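Local atomic coordinates of polyprenyl synthetase (Nonlabens dokdonensis, PDB entry 6KD7), a protein that probably makes geranylgeranyl pyrophosphate by magnesium-dependent prenyl transfer. Residues G174-Q178 against Q191-Y197; D196-L201 against K297-I302; L203-M208 against A290-T295; Y236-S241 against S281-T287. One frame throughout, in Å; residues are numbered along the deposited sequence.

Contact 1 of 4, residues G174-Q178 against Q191-Y197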
loop_
_atom_site.group_PDB
_atom_site.type_symbol
_atom_site.label_atom_id
_atom_site.label_comp_id
_atom_site.label_asym_id
_atom_site.label_seq_id
_atom_site.Cartn_x
_atom_site.Cartn_y
_atom_site.Cartn_z
ATOM N N GLY A 174 -18.444 -18.248 35.221
ATOM C CA GLY A 174 -18.248 -18.391 36.667
ATOM C C GLY A 174 -18.492 -17.085 37.390
ATOM O O GLY A 174 -19.261 -17.051 38.366
ATOM N N CYS A 175 -17.875 -16.026 36.901
ATOM C CA CYS A 175 -17.884 -14.711 37.551
ATOM C C CYS A 175 -19.310 -14.181 37.557
ATOM O O CYS A 175 -19.717 -13.609 38.565
ATOM C CB CYS A 175 -16.893 -13.774 36.846
ATOM S SG CYS A 175 -17.008 -12.070 37.411
ATOM N N ALA A 176 -20.004 -14.215 36.417
ATOM C CA ALA A 176 -21.391 -13.718 36.301
ATOM C C ALA A 176 -22.271 -14.419 37.365
ATOM O O ALA A 176 -23.073 -13.729 37.996
ATOM C CB ALA A 176 -21.936 -13.953 34.909
ATOM N N LEU A 177 -22.140 -15.734 37.527
ATOM C CA LEU A 177 -22.927 -16.513 38.520
ATOM C C LEU A 177 -22.506 -16.089 39.942
ATOM O O LEU A 177 -23.397 -15.686 40.732
ATOM C CB LEU A 177 -22.704 -18.007 38.278
ATOM C CG LEU A 177 -23.365 -18.542 37.010
ATOM C CD1 LEU A 177 -22.749 -19.850 36.617
ATOM C CD2 LEU A 177 -24.862 -18.700 37.182
ATOM N N GLN A 178 -21.195 -16.060 40.206
ATOM C CA GLN A 178 -20.642 -15.659 41.508
ATOM C C GLN A 178 -21.158 -14.279 41.884
ATOM O O GLN A 178 -21.492 -14.123 43.086
ATOM C CB GLN A 178 -19.137 -15.852 41.569
ATOM C CG GLN A 178 -18.598 -15.386 42.894
ATOM C CD GLN A 178 -17.161 -15.752 43.111
ATOM O OE1 GLN A 178 -16.650 -15.456 44.185
ATOM N NE2 GLN A 178 -16.492 -16.354 42.142
ATOM N N GLN A 191 -20.224 -19.312 47.038
ATOM C CA GLN A 191 -19.905 -18.498 45.845
ATOM C C GLN A 191 -18.977 -19.303 44.938
ATOM O O GLN A 191 -19.238 -19.370 43.773
ATOM C CB GLN A 191 -19.139 -17.261 46.290
ATOM C CG GLN A 191 -20.017 -16.155 46.824
ATOM C CD GLN A 191 -19.171 -14.976 47.219
ATOM O OE1 GLN A 191 -18.153 -14.694 46.613
ATOM N NE2 GLN A 191 -19.590 -14.294 48.257
ATOM N N GLU A 192 -17.971 -19.927 45.520
ATOM C CA GLU A 192 -17.030 -20.738 44.727
ATOM C C GLU A 192 -17.747 -21.944 44.112
ATOM O O GLU A 192 -17.304 -22.393 43.067
ATOM C CB GLU A 192 -15.759 -21.011 45.525
ATOM C CG GLU A 192 -15.125 -19.726 46.021
ATOM C CD GLU A 192 -13.705 -19.829 46.539
ATOM O OE1 GLU A 192 -13.010 -18.811 46.522
ATOM O OE2 GLU A 192 -13.307 -20.923 46.944
ATOM N N LEU A 193 -18.796 -22.467 44.749
ATOM C CA LEU A 193 -19.427 -23.679 44.187
ATOM C C LEU A 193 -20.160 -23.222 42.915
ATOM O O LEU A 193 -20.097 -23.932 41.895
ATOM C CB LEU A 193 -20.359 -24.355 45.202
ATOM C CG LEU A 193 -19.669 -25.179 46.303
ATOM C CD1 LEU A 193 -20.717 -25.801 47.218
ATOM C CD2 LEU A 193 -18.795 -26.282 45.754
ATOM N N ILE A 194 -20.907 -22.126 42.978
ATOM C CA ILE A 194 -21.619 -21.681 41.746
ATOM C C ILE A 194 -20.597 -21.263 40.675
ATOM O O ILE A 194 -20.844 -21.538 39.513
ATOM C CB ILE A 194 -22.760 -20.685 42.010
ATOM C CG1 ILE A 194 -23.794 -20.751 40.884
ATOM C CG2 ILE A 194 -22.233 -19.286 42.258
ATOM C CD1 ILE A 194 -25.037 -19.961 41.131
ATOM N N TYR A 195 -19.496 -20.628 41.079
ATOM C CA TYR A 195 -18.392 -20.270 40.160
ATOM C C TYR A 195 -17.953 -21.508 39.397
ATOM O O TYR A 195 -17.902 -21.463 38.168
ATOM C CB TYR A 195 -17.189 -19.669 40.884
ATOM C CG TYR A 195 -16.044 -19.242 40.001
ATOM C CD1 TYR A 195 -15.987 -17.967 39.461
ATOM C CD2 TYR A 195 -14.982 -20.087 39.765
ATOM C CE1 TYR A 195 -14.905 -17.542 38.699
ATOM C CE2 TYR A 195 -13.902 -19.684 38.996
ATOM C CZ TYR A 195 -13.881 -18.422 38.423
ATOM O OH TYR A 195 -12.813 -18.025 37.667
ATOM N N ASP A 196 -17.663 -22.573 40.116
ATOM C CA ASP A 196 -17.186 -23.853 39.544
ATOM C C ASP A 196 -18.186 -24.403 38.521
ATOM O O ASP A 196 -17.744 -24.970 37.496
ATOM C CB ASP A 196 -16.948 -24.878 40.648
ATOM C CG ASP A 196 -15.746 -24.573 41.522
ATOM O OD1 ASP A 196 -15.000 -23.597 41.219
ATOM O OD2 ASP A 196 -15.542 -25.337 42.492
ATOM N N TYR A 197 -19.477 -24.354 38.834
ATOM C CA TYR A 197 -20.522 -24.740 37.872
ATOM C C TYR A 197 -20.263 -23.946 36.576
ATOM O O TYR A 197 -20.257 -24.553 35.491
ATOM C CB TYR A 197 -21.917 -24.453 38.442
ATOM C CG TYR A 197 -23.009 -24.327 37.420
ATOM C CD1 TYR A 197 -23.311 -25.359 36.549
ATOM C CD2 TYR A 197 -23.744 -23.173 37.331
ATOM C CE1 TYR A 197 -24.340 -25.249 35.619
ATOM C CE2 TYR A 197 -24.735 -23.032 36.381
ATOM C CZ TYR A 197 -25.014 -24.065 35.508
ATOM O OH TYR A 197 -25.980 -23.882 34.570
#

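Contact 2 of 4, residues D196-L201 against K297-I302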
loop_
_atom_site.group_PDB
_atom_site.type_symbol
_atom_site.label_atom_id
_atom_site.label_comp_id
_atom_site.label_asym_id
_atom_site.label_seq_id
_atom_site.Cartn_x
_atom_site.Cartn_y
_atom_site.Cartn_z
ATOM N N ASP A 196 -17.663 -22.573 40.116
ATOM C CA ASP A 196 -17.186 -23.853 39.544
ATOM C C ASP A 196 -18.186 -24.403 38.521
ATOM O O ASP A 196 -17.744 -24.970 37.496
ATOM C CB ASP A 196 -16.948 -24.878 40.648
ATOM C CG ASP A 196 -15.746 -24.573 41.522
ATOM O OD1 ASP A 196 -15.000 -23.597 41.219
ATOM O OD2 ASP A 196 -15.542 -25.337 42.492
ATOM N N TYR A 197 -19.477 -24.354 38.834
ATOM C CA TYR A 197 -20.522 -24.740 37.872
ATOM C C TYR A 197 -20.263 -23.946 36.576
ATOM O O TYR A 197 -20.257 -24.553 35.491
ATOM C CB TYR A 197 -21.917 -24.453 38.442
ATOM C CG TYR A 197 -23.009 -24.327 37.420
ATOM C CD1 TYR A 197 -23.311 -25.359 36.549
ATOM C CD2 TYR A 197 -23.744 -23.173 37.331
ATOM C CE1 TYR A 197 -24.340 -25.249 35.619
ATOM C CE2 TYR A 197 -24.735 -23.032 36.381
ATOM C CZ TYR A 197 -25.014 -24.065 35.508
ATOM O OH TYR A 197 -25.980 -23.882 34.570
ATOM N N GLY A 198 -20.190 -22.622 36.693
ATOM C CA GLY A 198 -19.934 -21.695 35.563
ATOM C C GLY A 198 -18.668 -22.106 34.785
ATOM O O GLY A 198 -18.728 -22.154 33.578
ATOM N N ILE A 199 -17.600 -22.498 35.448
ATOM C CA ILE A 199 -16.385 -22.962 34.747
ATOM C C ILE A 199 -16.742 -24.174 33.887
ATOM O O ILE A 199 -16.396 -24.162 32.710
ATOM C CB ILE A 199 -15.235 -23.217 35.717
ATOM C CG1 ILE A 199 -14.780 -21.924 36.393
ATOM C CG2 ILE A 199 -14.063 -23.902 35.027
ATOM C CD1 ILE A 199 -14.261 -20.849 35.457
ATOM N N ASN A 200 -17.400 -25.182 34.437
ATOM C CA ASN A 200 -17.656 -26.439 33.685
ATOM C C ASN A 200 -18.656 -26.104 32.573
ATOM O O ASN A 200 -18.499 -26.549 31.441
ATOM C CB ASN A 200 -18.140 -27.559 34.612
ATOM C CG ASN A 200 -17.031 -28.174 35.442
ATOM O OD1 ASN A 200 -17.131 -28.354 36.681
ATOM N ND2 ASN A 200 -15.988 -28.558 34.744
ATOM N N LEU A 201 -19.636 -25.271 32.854
ATOM C CA LEU A 201 -20.617 -24.930 31.818
ATOM C C LEU A 201 -19.881 -24.211 30.672
ATOM O O LEU A 201 -20.277 -24.367 29.508
ATOM C CB LEU A 201 -21.699 -24.035 32.430
ATOM C CG LEU A 201 -22.844 -23.659 31.502
ATOM C CD1 LEU A 201 -23.798 -24.823 31.266
ATOM C CD2 LEU A 201 -23.614 -22.474 32.047
ATOM N N LYS A 297 -20.220 -32.785 34.439
ATOM C CA LYS A 297 -19.532 -32.171 35.598
ATOM C C LYS A 297 -20.368 -30.981 36.074
ATOM O O LYS A 297 -20.518 -30.822 37.277
ATOM C CB LYS A 297 -18.143 -31.688 35.179
ATOM C CG LYS A 297 -17.133 -32.780 34.873
ATOM C CD LYS A 297 -15.725 -32.256 34.793
ATOM C CE LYS A 297 -14.676 -33.335 34.659
ATOM N NZ LYS A 297 -13.366 -32.865 35.161
ATOM N N ALA A 298 -20.904 -30.204 35.137
ATOM C CA ALA A 298 -21.748 -29.035 35.461
ATOM C C ALA A 298 -23.038 -29.494 36.149
ATOM O O ALA A 298 -23.457 -28.829 37.086
ATOM C CB ALA A 298 -22.049 -28.263 34.210
ATOM N N LEU A 299 -23.640 -30.584 35.671
ATOM C CA LEU A 299 -24.897 -31.115 36.267
ATOM C C LEU A 299 -24.645 -31.566 37.711
ATOM O O LEU A 299 -25.453 -31.230 38.557
ATOM C CB LEU A 299 -25.418 -32.254 35.392
ATOM C CG LEU A 299 -25.917 -31.847 34.011
ATOM C CD1 LEU A 299 -26.811 -32.919 33.426
ATOM C CD2 LEU A 299 -26.651 -30.527 34.059
ATOM N N LYS A 300 -23.554 -32.282 37.963
ATOM C CA LYS A 300 -23.137 -32.663 39.340
ATOM C C LYS A 300 -22.900 -31.421 40.183
ATOM O O LYS A 300 -23.317 -31.439 41.373
ATOM C CB LYS A 300 -21.943 -33.619 39.368
ATOM C CG LYS A 300 -22.322 -34.961 38.769
ATOM C CD LYS A 300 -21.305 -36.071 38.831
ATOM C CE LYS A 300 -21.664 -37.173 37.842
ATOM N NZ LYS A 300 -20.955 -38.439 38.147
ATOM N N ASN A 301 -22.285 -30.373 39.636
ATOM C CA ASN A 301 -22.113 -29.126 40.420
ATOM C C ASN A 301 -23.515 -28.633 40.827
ATOM O O ASN A 301 -23.671 -28.100 41.948
ATOM C CB ASN A 301 -21.391 -27.981 39.679
ATOM C CG ASN A 301 -19.990 -28.284 39.168
ATOM O OD1 ASN A 301 -19.178 -28.964 39.786
ATOM N ND2 ASN A 301 -19.669 -27.739 38.026
ATOM N N ILE A 302 -24.500 -28.702 39.933
ATOM C CA ILE A 302 -25.853 -28.159 40.240
ATOM C C ILE A 302 -26.437 -28.933 41.440
ATOM O O ILE A 302 -26.978 -28.281 42.344
ATOM C CB ILE A 302 -26.794 -28.163 39.025
ATOM C CG1 ILE A 302 -26.285 -27.234 37.924
ATOM C CG2 ILE A 302 -28.217 -27.772 39.429
ATOM C CD1 ILE A 302 -26.981 -27.453 36.568
#

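Contact 3 of 4, residues L203-M208 against A290-T295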
loop_
_atom_site.group_PDB
_atom_site.type_symbol
_atom_site.label_atom_id
_atom_site.label_comp_id
_atom_site.label_asym_id
_atom_site.label_seq_id
_atom_site.Cartn_x
_atom_site.Cartn_y
_atom_site.Cartn_z
ATOM N N LEU A 203 -16.713 -24.168 29.768
ATOM C CA LEU A 203 -15.832 -25.077 29.018
ATOM C C LEU A 203 -16.657 -25.948 28.059
ATOM O O LEU A 203 -16.273 -26.089 26.896
ATOM C CB LEU A 203 -15.007 -25.890 30.009
ATOM C CG LEU A 203 -13.854 -25.148 30.685
ATOM C CD1 LEU A 203 -13.241 -26.015 31.793
ATOM C CD2 LEU A 203 -12.767 -24.754 29.681
ATOM N N ALA A 204 -17.773 -26.512 28.502
ATOM C CA ALA A 204 -18.667 -27.277 27.621
ATOM C C ALA A 204 -19.114 -26.368 26.483
ATOM O O ALA A 204 -19.184 -26.810 25.331
ATOM C CB ALA A 204 -19.856 -27.825 28.400
ATOM N N PHE A 205 -19.539 -25.170 26.808
ATOM C CA PHE A 205 -20.094 -24.234 25.800
ATOM C C PHE A 205 -19.014 -23.942 24.701
ATOM O O PHE A 205 -19.304 -23.914 23.495
ATOM C CB PHE A 205 -20.582 -22.992 26.544
ATOM C CG PHE A 205 -21.319 -21.984 25.711
ATOM C CD1 PHE A 205 -22.443 -22.362 24.973
ATOM C CD2 PHE A 205 -20.912 -20.653 25.685
ATOM C CE1 PHE A 205 -23.140 -21.439 24.203
ATOM C CE2 PHE A 205 -21.631 -19.724 24.929
ATOM C CZ PHE A 205 -22.711 -20.122 24.159
ATOM N N GLN A 206 -17.777 -23.698 25.106
ATOM C CA GLN A 206 -16.689 -23.308 24.190
ATOM C C GLN A 206 -16.280 -24.534 23.375
ATOM O O GLN A 206 -16.057 -24.371 22.166
ATOM C CB GLN A 206 -15.505 -22.749 24.952
ATOM C CG GLN A 206 -14.350 -22.385 24.049
ATOM C CD GLN A 206 -14.724 -21.448 22.928
ATOM O OE1 GLN A 206 -14.320 -21.662 21.790
ATOM N NE2 GLN A 206 -15.473 -20.411 23.244
ATOM N N LEU A 207 -16.183 -25.705 23.996
ATOM C CA LEU A 207 -15.904 -26.953 23.244
ATOM C C LEU A 207 -16.999 -27.184 22.205
ATOM O O LEU A 207 -16.653 -27.622 21.070
ATOM C CB LEU A 207 -15.679 -28.130 24.178
ATOM C CG LEU A 207 -14.387 -28.000 24.977
ATOM C CD1 LEU A 207 -14.259 -29.130 25.965
ATOM C CD2 LEU A 207 -13.169 -27.988 24.068
ATOM N N MET A 208 -18.240 -26.828 22.534
ATOM C CA MET A 208 -19.367 -26.916 21.573
ATOM C C MET A 208 -19.124 -25.928 20.427
ATOM O O MET A 208 -19.330 -26.309 19.295
ATOM C CB MET A 208 -20.700 -26.590 22.246
ATOM C CG MET A 208 -21.895 -26.812 21.347
ATOM S SD MET A 208 -23.481 -26.424 22.117
ATOM C CE MET A 208 -23.520 -24.639 22.012
ATOM N N ALA A 290 -15.840 -34.768 25.152
ATOM C CA ALA A 290 -15.363 -33.761 26.114
ATOM C C ALA A 290 -16.524 -32.811 26.451
ATOM O O ALA A 290 -16.625 -32.419 27.620
ATOM C CB ALA A 290 -14.152 -33.051 25.565
ATOM N N ILE A 291 -17.383 -32.465 25.493
ATOM C CA ILE A 291 -18.547 -31.567 25.746
ATOM C C ILE A 291 -19.504 -32.253 26.730
ATOM O O ILE A 291 -20.005 -31.581 27.690
ATOM C CB ILE A 291 -19.264 -31.229 24.445
ATOM C CG1 ILE A 291 -18.386 -30.373 23.526
ATOM C CG2 ILE A 291 -20.578 -30.536 24.719
ATOM C CD1 ILE A 291 -18.872 -30.360 22.108
ATOM N N GLU A 292 -19.781 -33.526 26.455
ATOM C CA GLU A 292 -20.658 -34.414 27.259
ATOM C C GLU A 292 -20.070 -34.444 28.674
ATOM O O GLU A 292 -20.789 -34.192 29.644
ATOM C CB GLU A 292 -20.727 -35.809 26.616
ATOM C CG GLU A 292 -21.176 -36.940 27.539
ATOM C CD GLU A 292 -22.588 -36.801 28.111
ATOM O OE1 GLU A 292 -23.366 -35.927 27.635
ATOM O OE2 GLU A 292 -22.906 -37.542 29.071
ATOM N N SER A 293 -18.775 -34.651 28.774
ATOM C CA SER A 293 -18.076 -34.825 30.057
ATOM C C SER A 293 -18.154 -33.530 30.884
ATOM O O SER A 293 -18.456 -33.602 32.096
ATOM C CB SER A 293 -16.698 -35.269 29.784
ATOM O OG SER A 293 -15.950 -35.269 30.982
ATOM N N TYR A 294 -17.898 -32.381 30.262
ATOM C CA TYR A 294 -18.006 -31.085 30.979
ATOM C C TYR A 294 -19.459 -30.817 31.373
ATOM O O TYR A 294 -19.684 -30.240 32.420
ATOM C CB TYR A 294 -17.360 -29.937 30.207
ATOM C CG TYR A 294 -15.865 -29.912 30.343
ATOM C CD1 TYR A 294 -15.267 -29.545 31.531
ATOM C CD2 TYR A 294 -15.050 -30.286 29.295
ATOM C CE1 TYR A 294 -13.895 -29.537 31.675
ATOM C CE2 TYR A 294 -13.675 -30.276 29.417
ATOM C CZ TYR A 294 -13.096 -29.905 30.613
ATOM O OH TYR A 294 -11.746 -29.896 30.737
ATOM N N THR A 295 -20.400 -31.172 30.503
ATOM C CA THR A 295 -21.829 -30.948 30.821
ATOM C C THR A 295 -22.206 -31.768 32.056
ATOM O O THR A 295 -22.845 -31.215 32.931
ATOM C CB THR A 295 -22.729 -31.301 29.636
ATOM O OG1 THR A 295 -22.291 -30.543 28.516
ATOM C CG2 THR A 295 -24.182 -30.988 29.905
#

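Contact 4 of 4, residues Y236-S241 against S281-T287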
loop_
_atom_site.group_PDB
_atom_site.type_symbol
_atom_site.label_atom_id
_atom_site.label_comp_id
_atom_site.label_asym_id
_atom_site.label_seq_id
_atom_site.Cartn_x
_atom_site.Cartn_y
_atom_site.Cartn_z
ATOM N N TYR A 236 -9.812 -27.701 19.969
ATOM C CA TYR A 236 -9.847 -29.047 20.587
ATOM C C TYR A 236 -10.040 -30.086 19.486
ATOM O O TYR A 236 -9.418 -31.128 19.543
ATOM C CB TYR A 236 -10.963 -29.119 21.629
ATOM C CG TYR A 236 -10.888 -30.306 22.550
ATOM C CD1 TYR A 236 -10.149 -30.257 23.716
ATOM C CD2 TYR A 236 -11.561 -31.475 22.258
ATOM C CE1 TYR A 236 -10.071 -31.342 24.567
ATOM C CE2 TYR A 236 -11.504 -32.566 23.101
ATOM C CZ TYR A 236 -10.753 -32.501 24.257
ATOM O OH TYR A 236 -10.696 -33.579 25.076
ATOM N N LEU A 237 -10.841 -29.741 18.488
ATOM C CA LEU A 237 -11.150 -30.637 17.355
ATOM C C LEU A 237 -9.841 -31.000 16.638
ATOM O O LEU A 237 -9.604 -32.179 16.444
ATOM C CB LEU A 237 -12.070 -29.810 16.458
ATOM C CG LEU A 237 -12.965 -30.549 15.476
ATOM C CD1 LEU A 237 -13.564 -31.787 16.107
ATOM C CD2 LEU A 237 -14.048 -29.621 14.971
ATOM N N TYR A 238 -8.991 -30.023 16.329
ATOM C CA TYR A 238 -7.695 -30.309 15.661
ATOM C C TYR A 238 -6.718 -31.034 16.590
ATOM O O TYR A 238 -6.131 -32.014 16.168
ATOM C CB TYR A 238 -7.054 -29.019 15.153
ATOM C CG TYR A 238 -5.629 -29.151 14.679
ATOM C CD1 TYR A 238 -4.572 -28.967 15.546
ATOM C CD2 TYR A 238 -5.337 -29.444 13.360
ATOM C CE1 TYR A 238 -3.261 -29.074 15.121
ATOM C CE2 TYR A 238 -4.034 -29.559 12.917
ATOM C CZ TYR A 238 -2.991 -29.372 13.802
ATOM O OH TYR A 238 -1.704 -29.479 13.390
ATOM N N LEU A 239 -6.624 -30.595 17.841
ATOM C CA LEU A 239 -5.645 -31.157 18.804
ATOM C C LEU A 239 -5.903 -32.650 19.024
ATOM O O LEU A 239 -4.943 -33.383 19.141
ATOM C CB LEU A 239 -5.719 -30.367 20.112
ATOM C CG LEU A 239 -5.203 -28.933 20.043
ATOM C CD1 LEU A 239 -5.406 -28.222 21.365
ATOM C CD2 LEU A 239 -3.741 -28.901 19.653
ATOM N N LYS A 240 -7.162 -33.066 19.060
ATOM C CA LYS A 240 -7.541 -34.486 19.282
ATOM C C LYS A 240 -7.340 -35.267 17.977
ATOM O O LYS A 240 -6.853 -36.389 18.038
ATOM C CB LYS A 240 -8.991 -34.600 19.764
ATOM C CG LYS A 240 -9.268 -34.023 21.136
ATOM C CD LYS A 240 -8.373 -34.559 22.231
ATOM C CE LYS A 240 -8.773 -35.938 22.701
ATOM N NZ LYS A 240 -7.774 -36.427 23.679
ATOM N N SER A 241 -7.690 -34.681 16.839
ATOM C CA SER A 241 -7.511 -35.303 15.506
ATOM C C SER A 241 -6.041 -35.685 15.280
ATOM O O SER A 241 -5.800 -36.806 14.814
ATOM C CB SER A 241 -8.033 -34.417 14.470
ATOM O OG SER A 241 -9.438 -34.299 14.570
ATOM N N SER A 281 -10.441 -39.491 12.099
ATOM C CA SER A 281 -9.361 -39.610 13.109
ATOM C C SER A 281 -9.916 -40.017 14.476
ATOM O O SER A 281 -9.113 -40.449 15.304
ATOM C CB SER A 281 -8.600 -38.320 13.246
ATOM O OG SER A 281 -9.461 -37.276 13.659
ATOM N N GLY A 282 -11.194 -39.759 14.762
ATOM C CA GLY A 282 -11.733 -39.873 16.135
ATOM C C GLY A 282 -11.790 -38.538 16.867
ATOM O O GLY A 282 -12.324 -38.508 17.981
ATOM N N GLY A 283 -11.270 -37.468 16.255
ATOM C CA GLY A 283 -11.214 -36.120 16.841
ATOM C C GLY A 283 -12.600 -35.551 17.079
ATOM O O GLY A 283 -12.800 -34.939 18.145
ATOM N N ALA A 284 -13.514 -35.701 16.125
ATOM C CA ALA A 284 -14.895 -35.184 16.246
ATOM C C ALA A 284 -15.594 -35.867 17.437
ATOM O O ALA A 284 -16.125 -35.177 18.312
ATOM C CB ALA A 284 -15.642 -35.420 14.970
ATOM N N LYS A 285 -15.517 -37.191 17.496
ATOM C CA LYS A 285 -16.144 -37.943 18.609
ATOM C C LYS A 285 -15.490 -37.541 19.931
ATOM O O LYS A 285 -16.217 -37.362 20.896
ATOM C CB LYS A 285 -15.986 -39.449 18.392
ATOM C CG LYS A 285 -16.273 -40.302 19.618
ATOM C CD LYS A 285 -16.059 -41.778 19.410
ATOM C CE LYS A 285 -16.176 -42.584 20.689
ATOM N NZ LYS A 285 -16.325 -44.033 20.417
ATOM N N ALA A 286 -14.169 -37.370 19.948
ATOM C CA ALA A 286 -13.454 -37.048 21.197
ATOM C C ALA A 286 -13.904 -35.660 21.680
ATOM O O ALA A 286 -13.957 -35.468 22.911
ATOM C CB ALA A 286 -11.958 -37.146 21.033
ATOM N N THR A 287 -14.302 -34.791 20.751
ATOM C CA THR A 287 -14.784 -33.429 21.050
ATOM C C THR A 287 -16.194 -33.527 21.646
ATOM O O THR A 287 -16.436 -32.923 22.698
ATOM C CB THR A 287 -14.686 -32.503 19.829
ATOM O OG1 THR A 287 -13.296 -32.388 19.515
ATOM C CG2 THR A 287 -15.265 -31.138 20.115
#

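Contact 1 of 4, residues G174-Q178 against Q191-Y197
Gly174 and Tyr195 set the spacing of this contact: their CA atoms are 4.0 Å apart, and the aromatic ring slots against bare backbone, with Tyr195 CD1 3.4 Å from Gly174 C. Glycine suits the place, because a CB would point at the other helix and collide with that same CD1.

The apolar contacts centre on Leu177, which divides itself between two partners. Its CB meets Ile194 CG1 at 3.9 Å, the two side chains crossing at about a right angle, while Leu177 CD1 reaches on to Tyr197 CD2 at 3.5 Å. Helix 42-54 gives both residues further apolar cover, with Leu46 against Leu177 and Met53 against Ile194. The hydroxyl of Tyr197 is hydrogen-bonded to Ser319.

The amide contacts lie near the other end. Gln178 starts with CG anti to its N (chi1 178°) and runs fully extended, which carries its head between Gln191 and Tyr195. Gln178 CG packs 3.9 Å from Gln191 CB, and the amide plane stands almost upright to the Tyr195 ring, 83° away. Val132 of helix 123-150 also touches Gln178. Shortening Gln178 to an alanine here would probably open a gap between Gln191 and Tyr195, leaving the ring of Tyr195 without the amide that meets it.

With axes 7.5 Å apart and directions 144° apart, helices 158-183 and 188-215 form a close antiparallel helical hairpin, joined by a short turn, within the all-alpha isoprenoid synthase fold.

Contact 2 of 4, residues D196-L201 against K297-I302
Asn200 and Asn301 each hold CG anti to the carbonyl carbon and beside their own backbone N (chi1 -76° and -58°), a rotation that turns both amides into the groove between the helices. There Asn301 ND2 donates to Asn200 OD1 over 2.9 Å. The bond is nearly straight, at 170°, and arrives on a lone pair in the carbonyl plane. The two amides are nearly coplanar, as expected where an in-plane bond restrains how both heads turn. Asparagine suits this partly exposed seam, being short enough to bridge it while supplying both a donor and an acceptor.

The aliphatic part of Lys297 crosses Asn200 at about a right angle, its CB 3.7 Å from Asn200 CG, before the chain runs on away from the seam. Beneath the amides the helices come closest at a small residue: Ala298 CB fits between Tyr197 CD1, at 3.9 Å, and Asn200 CB, at 4.0 Å.

Deeper still is the Tyr197 ring. Ile302 CG1 sits over one face in a CH-pi contact, 4.0 Å from the centroid of the Tyr197 ring, and Ile302 CD1 follows at 3.6 Å from Tyr197 CE1. Helix 309-322 closes in here as well, with Leu315 on Tyr197 and Ser319 touching Ile302.

Polar at its outer margin and apolar within, this is the packing of two nearly antiparallel long helices, 188-215 and 283-303, in the helical bundle of the isoprenoid synthase fold.

Contact 3 of 4, residues L203-M208 against A290-T295
Tyr294 turns one side of its ring to two leucines of the facing helix. Leu203 CB stands over the face in a CH-pi contact, 4.1 Å from the centroid of Tyr294 and displaced toward the rim, and Leu203 CD1 continues to Tyr294 CE1 at 3.6 Å. Leu207 CD1 comes in obliquely on that same side, 3.6 Å from Tyr294 CD2. With CG anti to the carbonyl carbon, chi1 of -79° swings the ring out toward both leucines, which sit one helical turn apart.

Next to the ring, Ala204 CB meets Tyr294 CB at 3.7 Å; a methyl suits so close an approach. One turn before Tyr294, Ile291 packs against Leu207 and Met208, its CG1 3.6 Å from Leu207 CB and its CD1 3.5 Å from Met208 CA. An alanine in place of Tyr294 would remove the ring and is likely to leave Leu203 and Leu207 facing a gap.

Further out, Thr295 buries its polar end within its own helix: OG1 donates to Ile291 O over 2.6 Å, and that oxygen takes Thr295 N from the opposite face of its plane. Leu162 backs Tyr294, Tyr236 touches Leu207, and Met323 covers Ala204.

On another side of helix 188-215, Phe205 directs its CB away from this seam and touches the bound pyrophosphate. The contact therefore packs the rear of an active-site helix, just ahead of the second aspartate-rich motif characteristic of the family.

Contact 4 of 4, residues Y236-S241 against S281-T287
Ser241 OG lies 3.4 Å from Gly283 CA where the backbones draw together, the CA atoms of these residues 4.0 Å apart. A CB on Gly283 would point straight at the short helix and collide with that hydroxyl, so only glycine permits the approach. Its neighbour Gly282 is glycine for another reason: its positive phi, 97°, ends helix 264-281 and turns the chain into helix 283-303, where it takes the N-cap position, and at these angles a CB would press against the carbonyl O of Ser281.

Hydrogen bonds keep the facing hydroxyls occupied inside their own helices. Ser241 OG donates to Leu237 O over 2.8 Å, and Thr287 OG1 to Gly283 O over 2.9 Å. Each carbonyl also receives the main-chain N of the same residue from the opposite face of its plane, so small polar side chains can be buried here at little cost. Ser281 OG turns back to the carbonyls of Phe277 and Phe278.

The short helix 236-241 thus rests on the start of helix 283-303 in the isoprenoid synthase bundle; its first residue, Tyr236, is hydrogen-bonded through N to Asp210 of the second aspartate-rich motif.

Apolar and edge contacts complete the interface. Tyr236 presents its edge to Thr287, with OG1 in the ring plane 3.4 Å from Tyr236 CD2. Leu237 CD1 lies 3.7 Å from Ala284 CA, and Phe278 and Ala214 also touch this leucine. Lys240 bends at chi2 and chi3, laying CE 3.8 Å from Ala286 CB before its NZ forms a salt bridge to Glu243.

Contacts 1 and 4 are buried, contacts 2 and 3 only partly so. Helix 188-215 serves contacts 1, 2 and 3, and helix 283-303 serves contacts 2, 3 and 4; contacts 2 and 3 are successive parts of one antiparallel seam, their centres about 10 Å apart, meeting where Asn200 ND2 lies 3.4 Å from Tyr294 CD1. That seam changes from an amide pair in contact 2 to hydrocarbon and ring in contact 3, nearer the pyrophosphate. Contacts 1 and 4, with centres about 29 Å apart, each rely on a glycine for close approach, set against an aromatic ring in contact 1 and a serine hydroxyl in contact 4. Tyr197 joins contacts 1 and 2.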